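Local coordinates for protein aldose 1-epimerase (PDB 3NRE) that probably interconverts the alpha and beta anomers of an aldose sugar, acting as an aldose 1-epimerase (mutarotase), at residues L142-G147 against I272-G277. Numbering follows the deposited sequence.
Sequences LPFGTG and IALAPG
Leu274 lays CD1 over one face of the Phe144 ring, 3.8 Å from the ring centroid and 22° off the normal, a CH-pi contact shifted toward the CG and CD1 side of the ring. The two side chains cross at about a right angle. In Phe144, CG stands anti to the carbonyl carbon and beside the backbone N (chi1 -77°), which sets Phe144 CG 3.6 Å from Leu274 CD1; Leu274 CB comes in close to the Phe144 CD1 and CE1 atoms, 3.7 Å from Phe144 CD1.

The backbones behind these side chains pair as a short antiparallel ladder of three bridges. Phe144 and Ile272 form a hydrogen-bonded pair closed from both ends: Phe144 N gives to Ile272 O at 2.8 Å, and Ile272 N returns to Phe144 O at 2.9 Å. The short strand 272-274 thereby joins the start of the long strand 142-153 in one of the antiparallel sheets of the mutarotase-type beta-sandwich. Leu274 N reaches Leu142 O at 3.1 Å in a nearly straight bond, whereas the return from Leu142 N to Leu274 O is weak. Pro143 has no N-H to give, but it faces Ala273 in the non-hydrogen-bonded position, where none is called for, and its CA makes a C-H...O contact with Ile272 O.

On the opposite side of the sheet from Phe144, Pro143 and Ala273 both touch Trp65. Phe144 also meets Tyr113 edge-to-face and packs on Val134 and Asn136 of strand 127-136, while Asn136 ND2 bonds Leu274 O.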
ATOM      1  N   LEU A 142     -19.565   7.922  -3.856  1.00 33.94           N
ATOM      2  CA  LEU A 142     -18.459   7.444  -4.732  1.00 31.92           C
ATOM      3  C   LEU A 142     -17.885   6.155  -4.186  1.00 31.31           C
ATOM      4  O   LEU A 142     -18.119   5.826  -3.014  1.00 32.72           O
ATOM      5  CB  LEU A 142     -17.369   8.492  -4.850  1.00 28.46           C
ATOM      6  CG  LEU A 142     -17.681   9.739  -5.685  1.00 30.96           C
ATOM      7  CD1 LEU A 142     -16.606  10.808  -5.548  1.00 32.18           C
ATOM      8  CD2 LEU A 142     -17.842   9.382  -7.162  1.00 31.86           C
ATOM      9  N   PRO A 143     -17.187   5.377  -5.024  1.00 28.46           N
ATOM     10  CA  PRO A 143     -16.624   4.107  -4.573  1.00 30.24           C
ATOM     11  C   PRO A 143     -15.192   4.269  -4.047  1.00 28.01           C
ATOM     12  O   PRO A 143     -14.338   4.881  -4.712  1.00 28.05           O
ATOM     13  CB  PRO A 143     -16.703   3.238  -5.846  1.00 31.15           C
ATOM     14  CG  PRO A 143     -16.398   4.187  -6.938  1.00 30.39           C
ATOM     15  CD  PRO A 143     -17.137   5.479  -6.498  1.00 27.57           C
ATOM     16  N   PHE A 144     -14.971   3.755  -2.833  1.00 25.87           N
ATOM     17  CA  PHE A 144     -13.757   3.949  -2.083  1.00 25.92           C
ATOM     18  C   PHE A 144     -12.989   2.663  -1.847  1.00 27.55           C
ATOM     19  O   PHE A 144     -13.530   1.553  -1.757  1.00 28.26           O
ATOM     20  CB  PHE A 144     -14.046   4.591  -0.714  1.00 29.36           C
ATOM     21  CG  PHE A 144     -14.334   6.101  -0.752  1.00 26.06           C
ATOM     22  CD1 PHE A 144     -15.550   6.571  -1.180  1.00 28.98           C
ATOM     23  CD2 PHE A 144     -13.432   7.030  -0.237  1.00 27.64           C
ATOM     24  CE1 PHE A 144     -15.819   7.917  -1.205  1.00 24.53           C
ATOM     25  CE2 PHE A 144     -13.727   8.414  -0.244  1.00 26.48           C
ATOM     26  CZ  PHE A 144     -14.922   8.835  -0.687  1.00 29.61           C
ATOM     27  N   GLY A 145     -11.702   2.847  -1.683  1.00 24.73           N
ATOM     28  CA  GLY A 145     -10.853   1.759  -1.220  1.00 26.37           C
ATOM     29  C   GLY A 145      -9.674   2.314  -0.421  1.00 25.59           C
ATOM     30  O   GLY A 145      -9.427   3.497  -0.413  1.00 25.72           O
ATOM     31  N   THR A 146      -8.962   1.399   0.212  1.00 26.65           N
ATOM     32  CA  THR A 146      -7.769   1.700   1.014  1.00 24.67           C
ATOM     33  C   THR A 146      -6.723   0.625   0.831  1.00 29.17           C
ATOM     34  O   THR A 146      -6.990  -0.517   0.355  1.00 26.39           O
ATOM     35  CB  THR A 146      -8.131   1.783   2.528  1.00 31.22           C
ATOM     36  OG1 THR A 146      -8.904   0.627   2.880  1.00 34.84           O
ATOM     37  CG2 THR A 146      -8.924   3.012   2.808  1.00 29.97           C
ATOM     38  N   GLY A 147      -5.504   0.993   1.218  1.00 21.81           N
ATOM     39  CA  GLY A 147      -4.413   0.066   1.124  1.00 24.85           C
ATOM     40  C   GLY A 147      -3.151   0.733   1.526  1.00 20.60           C
ATOM     41  O   GLY A 147      -3.176   1.853   1.989  1.00 19.14           O
ATOM     42  N   ILE A 272     -15.970   0.079  -2.172  1.00 31.73           N
ATOM     43  CA  ILE A 272     -17.059   0.261  -1.197  1.00 33.75           C
ATOM     44  C   ILE A 272     -17.746   1.591  -1.415  1.00 32.48           C
ATOM     45  O   ILE A 272     -17.124   2.643  -1.355  1.00 33.33           O
ATOM     46  CB  ILE A 272     -16.566   0.175   0.267  1.00 35.71           C
ATOM     47  CG1 ILE A 272     -16.000  -1.221   0.544  1.00 42.68           C
ATOM     48  CG2 ILE A 272     -17.711   0.444   1.233  1.00 34.69           C
ATOM     49  CD1 ILE A 272     -15.162  -1.293   1.811  1.00 50.58           C
ATOM     50  N   ALA A 273     -19.032   1.532  -1.736  1.00 33.99           N
ATOM     51  CA  ALA A 273     -19.827   2.751  -2.006  1.00 36.74           C
ATOM     52  C   ALA A 273     -20.103   3.483  -0.710  1.00 37.70           C
ATOM     53  O   ALA A 273     -20.734   2.927   0.196  1.00 44.03           O
ATOM     54  CB  ALA A 273     -21.162   2.398  -2.692  1.00 37.37           C
ATOM     55  N   LEU A 274     -19.654   4.725  -0.617  1.00 36.41           N
ATOM     56  CA  LEU A 274     -19.811   5.524   0.582  1.00 35.76           C
ATOM     57  C   LEU A 274     -20.671   6.716   0.256  1.00 37.30           C
ATOM     58  O   LEU A 274     -20.286   7.532  -0.581  1.00 35.05           O
ATOM     59  CB  LEU A 274     -18.449   6.037   1.108  1.00 33.16           C
ATOM     60  CG  LEU A 274     -17.471   5.028   1.702  1.00 31.36           C
ATOM     61  CD1 LEU A 274     -16.183   5.748   2.307  1.00 26.80           C
ATOM     62  CD2 LEU A 274     -18.174   4.093   2.725  1.00 35.78           C
ATOM     63  N   ALA A 275     -21.842   6.823   0.899  1.00 41.48           N
ATOM     64  CA  ALA A 275     -22.673   8.020   0.744  1.00 39.84           C
ATOM     65  C   ALA A 275     -21.979   9.152   1.485  1.00 42.06           C
ATOM     66  O   ALA A 275     -21.103   8.907   2.341  1.00 41.47           O
ATOM     67  CB  ALA A 275     -24.115   7.784   1.286  1.00 46.22           C
ATOM     68  N   PRO A 276     -22.321  10.410   1.172  1.00 43.88           N
ATOM     69  CA  PRO A 276     -21.777  11.488   2.007  1.00 46.16           C
ATOM     70  C   PRO A 276     -21.983  11.262   3.516  1.00 46.46           C
ATOM     71  O   PRO A 276     -23.098  10.922   3.957  1.00 50.77           O
ATOM     72  CB  PRO A 276     -22.578  12.710   1.549  1.00 47.04           C
ATOM     73  CG  PRO A 276     -22.930  12.413   0.182  1.00 48.90           C
ATOM     74  CD  PRO A 276     -23.259  10.936   0.171  1.00 47.89           C
ATOM     75  N   GLY A 277     -20.906  11.454   4.279  1.00 44.08           N
ATOM     76  CA  GLY A 277     -20.845  11.143   5.696  1.00 43.96           C
ATOM     77  C   GLY A 277     -20.596   9.692   6.101  1.00 42.34           C
ATOM     78  O   GLY A 277     -20.401   9.423   7.288  1.00 46.28           O
TER